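Side-chain contacts in oxetanocin-like protein (Pyrococcus furiosus, PDB 1XX7), which probably hydrolyses 2'-deoxyribonucleoside 5'-phosphates to deoxyribonucleosides and phosphate, as a metal-dependent nucleotidase of the HD-domain family: residues D132-I137 against E159-L164; L50-E55 against V128-K133; F114-Y117 against L123-Q126; A80-L85 against A100-D105; I138-Y143 against E153-L158. All coordinates share one frame; numbering follows the deposited sequence.

Interaction 1: D132-I137 against E159-L164; sequences DKLDMI and EDLEKL. With NI (nickel (II) ion), chain G.
K133 NZ approaches OD2 of D160 at 3.5 Å, a long and weak salt bridge between helix 123-145 and the short helix 157-161. The two side chains meet at about a right angle, and a bend at the last torsion of the lysine (chi4 -41°) turns the amino group out of the line of its otherwise extended chain. Both residues are partly exposed, so charged groups suit this margin, where solvent is likely to weaken their attraction. The same lysine also serves as a hydrocarbon: its methylenes run past L161 in the opposite direction, with K133 CD 3.5 Å from L161 CD2. The other methyl of that buried leucine, L161 CD1, lies 3.9 Å from L134 CD2, so its two branches are shared between neighbouring residues of the long helix. With an alanine in place of K133, D160 would probably be left without its lysine partner and L161 would lose the methylenes flanking it. The same helical turn bears a ligand of the HD-domain metal site: D132 OD1 binds nickel at 2.0 Å, in company with H41, H75 and D76. One turn further on, D135 acts from the second shell, its OD2 hydrogen-bonded to H41 ND1 while OD1 forms salt bridges with R44 and with K20 of the second subunit.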
# COMPACT_ATOMS: atom_id res chain seq x y z
N ASP A 132 15.04 21.22 -6.45
CA ASP A 132 15.15 19.89 -5.91
C ASP A 132 15.06 19.84 -4.37
O ASP A 132 14.32 19.02 -3.78
CB ASP A 132 16.47 19.32 -6.40
CG ASP A 132 16.64 17.89 -6.01
OD1 ASP A 132 15.93 17.04 -6.54
OD2 ASP A 132 17.47 17.61 -5.16
N LYS A 133 15.82 20.73 -3.74
CA LYS A 133 15.80 20.90 -2.30
C LYS A 133 14.50 21.42 -1.79
O LYS A 133 14.04 21.01 -0.73
CB LYS A 133 16.97 21.80 -1.88
CG LYS A 133 18.32 21.05 -2.04
CD LYS A 133 19.51 21.98 -2.06
CE LYS A 133 20.83 21.19 -2.15
NZ LYS A 133 20.78 19.97 -1.26
N LEU A 134 13.88 22.34 -2.53
CA LEU A 134 12.55 22.84 -2.16
C LEU A 134 11.45 21.78 -2.23
O LEU A 134 10.60 21.74 -1.37
CB LEU A 134 12.17 24.04 -3.01
CG LEU A 134 13.02 25.29 -2.75
CD1 LEU A 134 12.47 26.43 -3.56
CD2 LEU A 134 13.09 25.66 -1.28
N ASP A 135 11.47 20.95 -3.27
CA ASP A 135 10.53 19.85 -3.34
C ASP A 135 10.65 18.94 -2.08
O ASP A 135 9.65 18.61 -1.46
CB ASP A 135 10.79 19.00 -4.58
CG ASP A 135 9.97 17.74 -4.57
OD1 ASP A 135 8.72 17.81 -4.68
OD2 ASP A 135 10.59 16.67 -4.41
N MET A 136 11.88 18.60 -1.71
CA MET A 136 12.20 17.76 -0.53
C MET A 136 11.73 18.33 0.79
O MET A 136 11.17 17.62 1.59
CB MET A 136 13.69 17.47 -0.45
CG MET A 136 13.99 16.34 0.51
SD MET A 136 15.75 15.87 0.64
CE MET A 136 16.23 17.28 1.69
N ILE A 137 11.97 19.62 1.01
CA ILE A 137 11.68 20.24 2.26
C ILE A 137 10.20 20.40 2.40
O ILE A 137 9.64 20.22 3.50
CB ILE A 137 12.34 21.67 2.38
CG1 ILE A 137 13.86 21.59 2.28
CG2 ILE A 137 11.98 22.31 3.73
CD1 ILE A 137 14.47 22.95 2.08
N GLU A 159 19.67 25.51 4.72
CA GLU A 159 21.01 26.08 4.92
C GLU A 159 21.87 25.97 3.66
O GLU A 159 22.72 26.82 3.41
CB GLU A 159 21.75 25.38 6.07
CG GLU A 159 21.04 25.39 7.43
CD GLU A 159 21.61 24.33 8.42
OE1 GLU A 159 22.38 23.43 7.98
OE2 GLU A 159 21.27 24.41 9.64
N ASP A 160 21.67 24.91 2.88
CA ASP A 160 22.47 24.68 1.65
C ASP A 160 22.13 25.66 0.49
O ASP A 160 22.89 25.78 -0.47
CB ASP A 160 22.26 23.24 1.12
CG ASP A 160 22.40 22.15 2.18
OD1 ASP A 160 22.77 22.44 3.36
OD2 ASP A 160 22.13 20.98 1.79
N LEU A 161 20.98 26.34 0.58
CA LEU A 161 20.50 27.23 -0.49
C LEU A 161 21.20 28.56 -0.55
O LEU A 161 21.46 29.08 -1.65
CB LEU A 161 19.00 27.47 -0.34
CG LEU A 161 18.18 26.19 -0.38
CD1 LEU A 161 16.74 26.54 -0.42
CD2 LEU A 161 18.60 25.37 -1.57
N GLU A 162 21.49 29.12 0.63
CA GLU A 162 22.20 30.39 0.75
C GLU A 162 23.55 30.35 0.05
O GLU A 162 24.05 31.38 -0.46
CB GLU A 162 22.41 30.73 2.23
N LYS A 163 24.14 29.17 -0.01
CA LYS A 163 25.42 29.00 -0.66
C LYS A 163 25.35 29.12 -2.21
O LYS A 163 26.37 29.21 -2.89
CB LYS A 163 26.02 27.65 -0.23
CG LYS A 163 26.08 27.44 1.33
CD LYS A 163 26.08 25.95 1.70
N LEU A 164 24.13 29.09 -2.75
CA LEU A 164 23.89 29.27 -4.19
C LEU A 164 23.55 30.74 -4.40
O LEU A 164 22.55 31.22 -3.87
CB LEU A 164 22.73 28.35 -4.65
CG LEU A 164 22.96 26.88 -4.31
CD1 LEU A 164 21.73 26.00 -4.57
CD2 LEU A 164 24.18 26.33 -5.05
NI NI G . 16.13 15.13 -7.19

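Interaction 2: L50-E55 against V128-K133; sequences LLLAEE and VKIADK. With NI (nickel (II) ion), chain G.
Between segments 50-55 and 128-133 the apolar contact is carried by L52, through its CD1 methyl. L52 CD1 lies 3.9 Å from CG2 of I130 and 4.3 Å from CB of A131, so one leucine branch meets two consecutive residues of the facing helix. The branched isoleucine presents its CG2, placed anti to the backbone N (chi1 -73° for CG1), while the small alanine leaves room for the leucine to approach the backbone itself, with L52 CD1 4.2 Å from A131 CA. All three residues are buried, as aliphatic side chains at such a helix junction should be. L127 and L134 of the same long helix, and L170 from a loop, add further apolar surface to L52, and A131 also touches I48 and T49 of helix 38-58.

The polar contacts lie beside this apolar patch. K129 forms a cation-pi interaction with Y117, and D132, which packs on V45 of helix 38-58, binds the nickel together with H41 of that helix. Because H41 is carried by helix 38-58 and D132 by helix 123-145, this junction packs together two of the helices that supply metal ligands, an arrangement characteristic of the all-helical HD domain.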
# COMPACT_ATOMS: atom_id res chain seq x y z
N LEU A 50 10.17 25.67 -13.30
CA LEU A 50 9.33 26.54 -14.11
C LEU A 50 8.85 27.76 -13.33
O LEU A 50 9.02 28.89 -13.77
CB LEU A 50 8.14 25.76 -14.63
CG LEU A 50 7.12 26.47 -15.53
CD1 LEU A 50 7.81 27.01 -16.76
CD2 LEU A 50 6.07 25.49 -15.92
N LEU A 51 8.24 27.50 -12.19
CA LEU A 51 7.76 28.54 -11.30
C LEU A 51 8.89 29.52 -10.88
O LEU A 51 8.73 30.74 -10.96
CB LEU A 51 7.13 27.90 -10.04
CG LEU A 51 5.95 28.67 -9.48
CD1 LEU A 51 4.68 28.51 -10.40
CD2 LEU A 51 5.64 28.24 -8.03
N LEU A 52 10.02 28.98 -10.42
CA LEU A 52 11.13 29.84 -10.00
C LEU A 52 11.72 30.61 -11.18
O LEU A 52 11.96 31.80 -11.06
CB LEU A 52 12.20 29.04 -9.24
CG LEU A 52 11.81 28.29 -7.94
CD1 LEU A 52 12.95 27.40 -7.51
CD2 LEU A 52 11.43 29.17 -6.84
N ALA A 53 11.96 29.94 -12.31
CA ALA A 53 12.38 30.61 -13.54
C ALA A 53 11.50 31.84 -13.81
O ALA A 53 12.02 32.93 -14.08
CB ALA A 53 12.34 29.65 -14.73
N GLU A 54 10.18 31.69 -13.69
CA GLU A 54 9.27 32.83 -13.92
C GLU A 54 9.33 33.94 -12.88
O GLU A 54 9.35 35.11 -13.25
CB GLU A 54 7.85 32.35 -14.20
CG GLU A 54 7.78 31.62 -15.57
CD GLU A 54 8.50 32.44 -16.75
OE1 GLU A 54 7.88 33.48 -17.15
OE2 GLU A 54 9.66 32.03 -17.23
N GLU A 55 9.38 33.59 -11.61
CA GLU A 55 9.69 34.54 -10.54
C GLU A 55 11.04 35.33 -10.78
O GLU A 55 11.12 36.53 -10.49
CB GLU A 55 9.72 33.82 -9.20
CG GLU A 55 10.14 34.68 -8.01
CD GLU A 55 9.25 35.92 -7.81
OE1 GLU A 55 8.03 35.83 -8.10
OE2 GLU A 55 9.77 36.97 -7.35
N VAL A 128 18.00 24.44 -10.61
CA VAL A 128 17.42 23.12 -10.47
C VAL A 128 17.81 22.50 -9.13
O VAL A 128 17.01 21.79 -8.54
CB VAL A 128 17.79 22.19 -11.65
CG1 VAL A 128 17.12 20.85 -11.46
CG2 VAL A 128 17.32 22.80 -12.98
N LYS A 129 19.03 22.77 -8.66
CA LYS A 129 19.41 22.39 -7.29
C LYS A 129 18.52 23.02 -6.20
O LYS A 129 18.13 22.36 -5.21
CB LYS A 129 20.90 22.74 -7.03
CG LYS A 129 21.50 22.06 -5.76
CD LYS A 129 21.73 20.54 -5.91
CE LYS A 129 23.08 20.26 -6.61
NZ LYS A 129 23.43 18.82 -6.90
N ILE A 130 18.18 24.28 -6.39
CA ILE A 130 17.25 24.92 -5.50
C ILE A 130 15.87 24.25 -5.55
O ILE A 130 15.27 24.01 -4.53
CB ILE A 130 17.15 26.42 -5.79
CG1 ILE A 130 18.43 27.10 -5.29
CG2 ILE A 130 15.96 27.05 -5.04
CD1 ILE A 130 18.59 28.51 -5.81
N ALA A 131 15.38 23.97 -6.74
CA ALA A 131 14.05 23.36 -6.92
C ALA A 131 13.98 21.98 -6.27
O ALA A 131 13.01 21.60 -5.68
CB ALA A 131 13.71 23.26 -8.42
N ASP A 132 15.04 21.22 -6.45
CA ASP A 132 15.15 19.89 -5.91
C ASP A 132 15.06 19.84 -4.37
O ASP A 132 14.32 19.02 -3.78
CB ASP A 132 16.47 19.32 -6.40
CG ASP A 132 16.64 17.89 -6.01
OD1 ASP A 132 15.93 17.04 -6.54
OD2 ASP A 132 17.47 17.61 -5.16
N LYS A 133 15.82 20.73 -3.74
CA LYS A 133 15.80 20.90 -2.30
C LYS A 133 14.50 21.42 -1.79
O LYS A 133 14.04 21.01 -0.73
CB LYS A 133 16.97 21.80 -1.88
CG LYS A 133 18.32 21.05 -2.04
CD LYS A 133 19.51 21.98 -2.06
CE LYS A 133 20.83 21.19 -2.15
NZ LYS A 133 20.78 19.97 -1.26
NI NI G . 16.13 15.13 -7.19

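Interaction 3: F114-Y117 against L123-Q126; sequences FEEY and LEGQ
E116 O lies 3.4 Å from G125 CA, a CA-H...O contact with an angle of 135° at the hydrogen, where helix 111-119 meets the first turn of helix 123-145. Glycine suits this place because any CB would point at E116 O and clash with it. Its lack of a side chain lets the backbones close to 4.4 Å between Y117 CA and G125 CA. Beside this close approach, the side chains of E116 and E124 run alongside each other in the same direction. E116 OE1 is 4.1 Å from CB of E124 and 4.4 Å from E124 OE1, and the two carboxylate planes stand 82° apart.

Outside this first shell, T122 ties the groups together: its OG1 hydrogen-bonds with both E116 OE1 and the backbone N of G125. E124 OE2 accepts a hydrogen bond from D64 N, which helps to fix the orientation of this carboxylate. Y117, whose CB points away from G125, brings the nearest atom of its side chain to about 4 Å from the nickel, and its ring meets that of H75.

The two neighbouring carboxylates are likely to raise the cost of holding both charges; the bonds to T122 and D64, with a long, weak ion pair from E116 to K67, would probably offset part of it.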
# COMPACT_ATOMS: atom_id res chain seq x y z
N PHE A 114 23.57 16.87 -16.84
CA PHE A 114 23.69 16.29 -15.49
C PHE A 114 24.95 16.80 -14.75
O PHE A 114 24.93 16.95 -13.52
CB PHE A 114 23.65 14.76 -15.52
CG PHE A 114 23.81 14.12 -14.17
CD1 PHE A 114 22.76 14.12 -13.25
CD2 PHE A 114 25.02 13.54 -13.79
CE1 PHE A 114 22.90 13.54 -11.99
CE2 PHE A 114 25.16 12.96 -12.52
CZ PHE A 114 24.10 12.95 -11.62
N GLU A 115 26.04 17.10 -15.49
CA GLU A 115 27.21 17.79 -14.91
C GLU A 115 26.81 19.15 -14.35
O GLU A 115 27.22 19.50 -13.24
CB GLU A 115 28.39 17.95 -15.92
N GLU A 116 26.01 19.92 -15.11
CA GLU A 116 25.58 21.24 -14.65
C GLU A 116 24.77 21.13 -13.37
O GLU A 116 24.87 21.97 -12.46
CB GLU A 116 24.71 21.96 -15.69
CG GLU A 116 25.51 22.77 -16.71
CD GLU A 116 24.67 23.73 -17.51
OE1 GLU A 116 23.99 24.63 -16.96
OE2 GLU A 116 24.77 23.64 -18.72
N TYR A 117 23.89 20.12 -13.33
CA TYR A 117 23.07 19.89 -12.15
C TYR A 117 24.01 19.54 -10.97
O TYR A 117 23.95 20.18 -9.89
CB TYR A 117 22.00 18.79 -12.36
CG TYR A 117 21.29 18.47 -11.06
CD1 TYR A 117 20.40 19.37 -10.54
CD2 TYR A 117 21.59 17.33 -10.32
CE1 TYR A 117 19.78 19.15 -9.38
CE2 TYR A 117 20.95 17.10 -9.09
CZ TYR A 117 20.05 18.04 -8.64
OH TYR A 117 19.36 17.90 -7.46
N LEU A 123 23.87 29.23 -13.74
CA LEU A 123 22.59 29.74 -13.22
C LEU A 123 21.51 28.64 -13.25
O LEU A 123 20.74 28.47 -12.29
CB LEU A 123 22.10 30.95 -14.03
CG LEU A 123 22.64 32.38 -13.75
CD1 LEU A 123 24.16 32.43 -13.67
CD2 LEU A 123 22.11 33.35 -14.82
N GLU A 124 21.46 27.92 -14.36
CA GLU A 124 20.47 26.87 -14.59
C GLU A 124 20.72 25.68 -13.65
O GLU A 124 19.79 25.17 -13.08
CB GLU A 124 20.47 26.43 -16.05
CG GLU A 124 19.85 27.46 -17.01
CD GLU A 124 20.76 28.72 -17.24
OE1 GLU A 124 21.97 28.56 -17.42
OE2 GLU A 124 20.24 29.86 -17.18
N GLY A 125 21.98 25.27 -13.48
CA GLY A 125 22.34 24.25 -12.50
C GLY A 125 21.96 24.61 -11.07
O GLY A 125 21.43 23.77 -10.33
N GLN A 126 22.23 25.85 -10.67
CA GLN A 126 21.83 26.33 -9.35
C GLN A 126 20.33 26.35 -9.18
O GLN A 126 19.81 26.04 -8.09
CB GLN A 126 22.29 27.77 -9.13
CG GLN A 126 23.77 28.01 -9.08
CD GLN A 126 24.05 29.51 -8.96
OE1 GLN A 126 23.51 30.17 -8.08
NE2 GLN A 126 24.89 30.02 -9.82

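Interaction 4: A80-L85 against A100-D105; sequences AIITDL and AKALKD
Plain aliphatic packing joins I81 and I82, on the short helix 79-82, to A102 in the middle of helix 95-106. Both isoleucines rest against the alanine methyl. A102 CB lies 3.9 Å from I81 CB, and the I81 branches gather round it, with I81 CG2 at 4.0 Å and I81 CD1 at 4.1 Å from that same methyl. I82 approaches through CG1, 4.2 Å from A102 CB, the branch that its first torsion (chi1 -63°) sets anti to the carbonyl carbon and turns to the alanine. Alanine suits the facing position because its short side chain lets the helices come close, the CA atoms of I81 and A102 being 6.6 Å apart, while the beta-branched residues supply the bulk.

After I82 the chain leaves helical geometry at T83, whose phi is positive. Nearby, L15 and V106 pack on I81, and A98 on I82. Y92 of the third subunit lies against both isoleucines, and S88 of that subunit hydrogen-bonds through OG to I81 O. The contact is therefore buried partly by the assembly. It lies well away from the metal, about 13 Å from the I82 side chain to nickel, and joins two of the helices that follow the H75-D76 pair in the all-helical HD domain.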
# COMPACT_ATOMS: atom_id res chain seq x y z
N ALA A 80 17.11 5.50 -12.17
CA ALA A 80 16.45 4.38 -12.82
C ALA A 80 17.33 3.15 -12.81
O ALA A 80 16.83 2.04 -12.72
CB ALA A 80 16.04 4.74 -14.27
N ILE A 81 18.62 3.35 -12.89
CA ILE A 81 19.65 2.29 -12.86
C ILE A 81 20.26 2.07 -11.45
O ILE A 81 20.39 0.94 -10.99
CB ILE A 81 20.74 2.66 -13.92
CG1 ILE A 81 20.02 2.99 -15.24
CG2 ILE A 81 21.78 1.58 -14.07
CD1 ILE A 81 20.81 2.89 -16.46
N ILE A 82 20.58 3.16 -10.78
CA ILE A 82 21.34 3.15 -9.51
C ILE A 82 20.44 3.06 -8.27
O ILE A 82 20.91 2.66 -7.20
CB ILE A 82 22.21 4.44 -9.42
CG1 ILE A 82 23.27 4.49 -10.54
CG2 ILE A 82 22.85 4.62 -8.01
CD1 ILE A 82 24.12 3.22 -10.69
N THR A 83 19.15 3.39 -8.44
CA THR A 83 18.19 3.66 -7.34
C THR A 83 18.55 4.95 -6.62
O THR A 83 19.58 5.55 -6.89
CB THR A 83 18.04 2.51 -6.28
OG1 THR A 83 19.20 2.46 -5.43
CG2 THR A 83 17.82 1.19 -6.98
N ASP A 84 17.65 5.38 -5.73
CA ASP A 84 17.83 6.57 -4.97
C ASP A 84 18.61 6.20 -3.68
O ASP A 84 18.04 5.83 -2.68
CB ASP A 84 16.45 7.16 -4.63
CG ASP A 84 16.54 8.45 -3.87
OD1 ASP A 84 17.57 9.15 -3.99
OD2 ASP A 84 15.60 8.77 -3.12
N LEU A 85 19.93 6.30 -3.72
CA LEU A 85 20.74 5.94 -2.57
C LEU A 85 20.52 6.95 -1.42
O LEU A 85 20.62 8.17 -1.62
CB LEU A 85 22.21 5.82 -2.95
CG LEU A 85 22.46 4.74 -4.01
CD1 LEU A 85 23.94 4.70 -4.42
CD2 LEU A 85 22.00 3.39 -3.55
N ALA A 100 26.22 9.49 -12.97
CA ALA A 100 26.80 10.11 -14.16
C ALA A 100 27.24 9.04 -15.13
O ALA A 100 26.98 9.16 -16.33
CB ALA A 100 27.97 11.04 -13.80
N LYS A 101 27.85 7.97 -14.61
CA LYS A 101 28.26 6.85 -15.43
C LYS A 101 27.05 6.15 -16.07
O LYS A 101 27.09 5.79 -17.25
CB LYS A 101 29.08 5.83 -14.64
CG LYS A 101 30.50 6.20 -14.40
N ALA A 102 26.01 5.90 -15.29
CA ALA A 102 24.80 5.25 -15.80
C ALA A 102 24.16 6.09 -16.91
O ALA A 102 23.83 5.57 -17.98
CB ALA A 102 23.78 5.00 -14.66
N LEU A 103 24.00 7.40 -16.64
CA LEU A 103 23.49 8.32 -17.65
C LEU A 103 24.34 8.33 -18.94
O LEU A 103 23.79 8.29 -20.03
CB LEU A 103 23.39 9.75 -17.10
CG LEU A 103 22.09 10.17 -16.41
CD1 LEU A 103 22.18 11.67 -16.07
CD2 LEU A 103 20.83 9.88 -17.26
N LYS A 104 25.65 8.39 -18.80
CA LYS A 104 26.52 8.45 -19.95
C LYS A 104 26.23 7.23 -20.84
O LYS A 104 26.09 7.37 -22.06
CB LYS A 104 28.00 8.48 -19.54
CG LYS A 104 28.97 8.91 -20.66
N ASP A 105 26.09 6.06 -20.22
CA ASP A 105 25.85 4.82 -20.99
C ASP A 105 24.51 4.74 -21.71
O ASP A 105 24.39 3.98 -22.67
CB ASP A 105 26.02 3.59 -20.09
CG ASP A 105 27.45 3.30 -19.77
OD1 ASP A 105 28.32 3.87 -20.46
OD2 ASP A 105 27.71 2.51 -18.83

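Interaction 5: I138-Y143 against E153-L158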
# COMPACT_ATOMS: atom_id res chain seq x y z
N ILE A 138 9.55 20.77 1.31
CA ILE A 138 8.11 20.93 1.31
C ILE A 138 7.43 19.56 1.45
O ILE A 138 6.44 19.46 2.15
CB ILE A 138 7.60 21.69 0.07
CG1 ILE A 138 8.09 23.14 0.08
CG2 ILE A 138 6.07 21.70 0.04
CD1 ILE A 138 7.93 23.90 -1.30
N GLN A 139 8.00 18.53 0.81
CA GLN A 139 7.52 17.17 0.98
C GLN A 139 7.62 16.69 2.42
O GLN A 139 6.73 16.02 2.90
CB GLN A 139 8.25 16.20 0.04
CG GLN A 139 7.62 14.78 0.02
CD GLN A 139 6.18 14.81 -0.43
OE1 GLN A 139 5.89 15.20 -1.57
NE2 GLN A 139 5.26 14.44 0.47
N ALA A 140 8.68 17.11 3.11
CA ALA A 140 8.88 16.79 4.53
C ALA A 140 7.79 17.39 5.39
O ALA A 140 7.19 16.68 6.21
CB ALA A 140 10.28 17.20 5.01
N TYR A 141 7.47 18.65 5.14
CA TYR A 141 6.32 19.31 5.77
C TYR A 141 4.98 18.58 5.47
O TYR A 141 4.17 18.34 6.35
CB TYR A 141 6.30 20.78 5.32
CG TYR A 141 4.98 21.46 5.53
CD1 TYR A 141 4.62 21.98 6.78
CD2 TYR A 141 4.07 21.56 4.49
CE1 TYR A 141 3.40 22.59 6.98
CE2 TYR A 141 2.82 22.17 4.67
CZ TYR A 141 2.50 22.69 5.92
OH TYR A 141 1.28 23.28 6.09
N GLU A 142 4.76 18.19 4.22
CA GLU A 142 3.55 17.44 3.85
C GLU A 142 3.52 16.11 4.58
O GLU A 142 2.47 15.73 5.03
CB GLU A 142 3.48 17.21 2.34
CG GLU A 142 3.31 18.55 1.60
CD GLU A 142 3.42 18.42 0.12
OE1 GLU A 142 2.43 18.08 -0.55
OE2 GLU A 142 4.50 18.64 -0.38
N TYR A 143 4.66 15.41 4.70
CA TYR A 143 4.65 14.11 5.39
C TYR A 143 4.44 14.27 6.89
O TYR A 143 3.80 13.45 7.48
CB TYR A 143 5.88 13.24 5.08
CG TYR A 143 5.84 12.58 3.72
CD1 TYR A 143 4.63 12.07 3.17
CD2 TYR A 143 7.01 12.43 2.98
CE1 TYR A 143 4.61 11.46 1.85
CE2 TYR A 143 7.02 11.80 1.75
CZ TYR A 143 5.82 11.33 1.17
OH TYR A 143 5.92 10.76 -0.05
N GLU A 153 15.44 16.86 10.30
CA GLU A 153 16.71 16.97 9.62
C GLU A 153 16.58 17.45 8.16
O GLU A 153 17.53 18.07 7.63
CB GLU A 153 17.43 15.62 9.62
CG GLU A 153 16.67 14.58 8.81
CD GLU A 153 17.32 13.23 8.79
OE1 GLU A 153 18.28 13.03 8.01
OE2 GLU A 153 16.84 12.36 9.55
N PHE A 154 15.44 17.15 7.50
CA PHE A 154 15.31 17.42 6.07
C PHE A 154 15.25 18.92 5.81
O PHE A 154 15.58 19.40 4.73
CB PHE A 154 14.10 16.69 5.47
CG PHE A 154 14.32 15.23 5.29
CD1 PHE A 154 15.10 14.76 4.27
CD2 PHE A 154 13.80 14.32 6.19
CE1 PHE A 154 15.33 13.38 4.14
CE2 PHE A 154 14.01 12.96 6.04
CZ PHE A 154 14.76 12.49 5.04
N TRP A 155 14.86 19.66 6.84
CA TRP A 155 14.85 21.11 6.81
C TRP A 155 16.25 21.74 6.81
O TRP A 155 16.40 22.93 6.52
CB TRP A 155 14.08 21.59 8.01
CG TRP A 155 12.65 21.14 7.98
CD1 TRP A 155 12.14 19.91 8.34
CD2 TRP A 155 11.54 21.93 7.56
NE1 TRP A 155 10.78 19.90 8.18
CE2 TRP A 155 10.39 21.13 7.70
CE3 TRP A 155 11.40 23.24 7.07
CZ2 TRP A 155 9.12 21.60 7.36
CZ3 TRP A 155 10.16 23.69 6.74
CH2 TRP A 155 9.03 22.88 6.88
N ASN A 156 17.27 20.95 7.14
CA ASN A 156 18.64 21.44 7.15
C ASN A 156 19.09 21.81 5.73
O ASN A 156 20.08 22.53 5.57
CB ASN A 156 19.61 20.41 7.79
CG ASN A 156 19.35 20.20 9.29
OD1 ASN A 156 18.78 21.06 9.97
ND2 ASN A 156 19.78 19.04 9.81
N ALA A 157 18.37 21.32 4.72
CA ALA A 157 18.70 21.68 3.33
C ALA A 157 18.43 23.16 3.03
O ALA A 157 19.01 23.69 2.10
CB ALA A 157 17.96 20.75 2.31
N LEU A 158 17.58 23.83 3.81
CA LEU A 158 17.45 25.29 3.70
C LEU A 158 18.83 25.97 3.79
O LEU A 158 19.13 26.89 3.00
CB LEU A 158 16.55 25.87 4.78
CG LEU A 158 15.05 25.91 4.54
CD1 LEU A 158 14.31 26.33 5.83
CD2 LEU A 158 14.71 26.86 3.41
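F154 is the first residue of segment 153-158 to touch segment 138-143, in a 3-10 turn that packs against A140 of helix 123-145. F154 CB is 3.9 Å from A140 CB; the small alanine lets the two backbones come close, with 6.6 Å between the CA atoms. The aromatic ring beyond meets W27 of helix 25-30, which also touches A140.

W155 follows and brings its indole across the same helix. W155 NE1 lies 4.2 Å from A140 CB, while the six-membered part of the ring reaches Y141, with W155 CZ2 3.6 Å from Y141 CB. Both methyl and methylene approach the indole obliquely. Y141 offers its CB rather than its ring because CG is anti to the backbone N (chi1 162°), which leads the phenol away. This is the C-terminal part of the all-helical HD fold, where the chain turns back after helix 123-145 and lies along it. W155 suits the spot by combining a broad apolar surface with a donor: NE1 hydrogen-bonds to E144 OE2. In place of W155, an alanine would probably open a gap beside A140 and Y141 and leave E144 without this partner.

Past W155, L158 N bonds to W155 O at 3.1 Å, and the L158 side chain turns to I174 and R178 of helix 171-179.

Interactions 1, 2, 3 and 5 all draw on helix 123-145, meeting helix 111-119 near its start, helix 38-58 midway and the returning C-terminal chain further along. Interactions 1 and 2 are joined by packing of L164 on I130, and interactions 1 and 5 by I137 on W155. Interaction 4 uses other helices, and F114 links it to interaction 3 by packing on A100 and L103. Interactions 2 and 4 are buried and wholly aliphatic. The partly buried contacts are more mixed: a weak ion pair in interaction 1, neighbouring carboxylates and a glycine in interaction 3, aromatic groups in interaction 5. Y117 and D132 bring interactions 1, 2 and 3 together at the nickel.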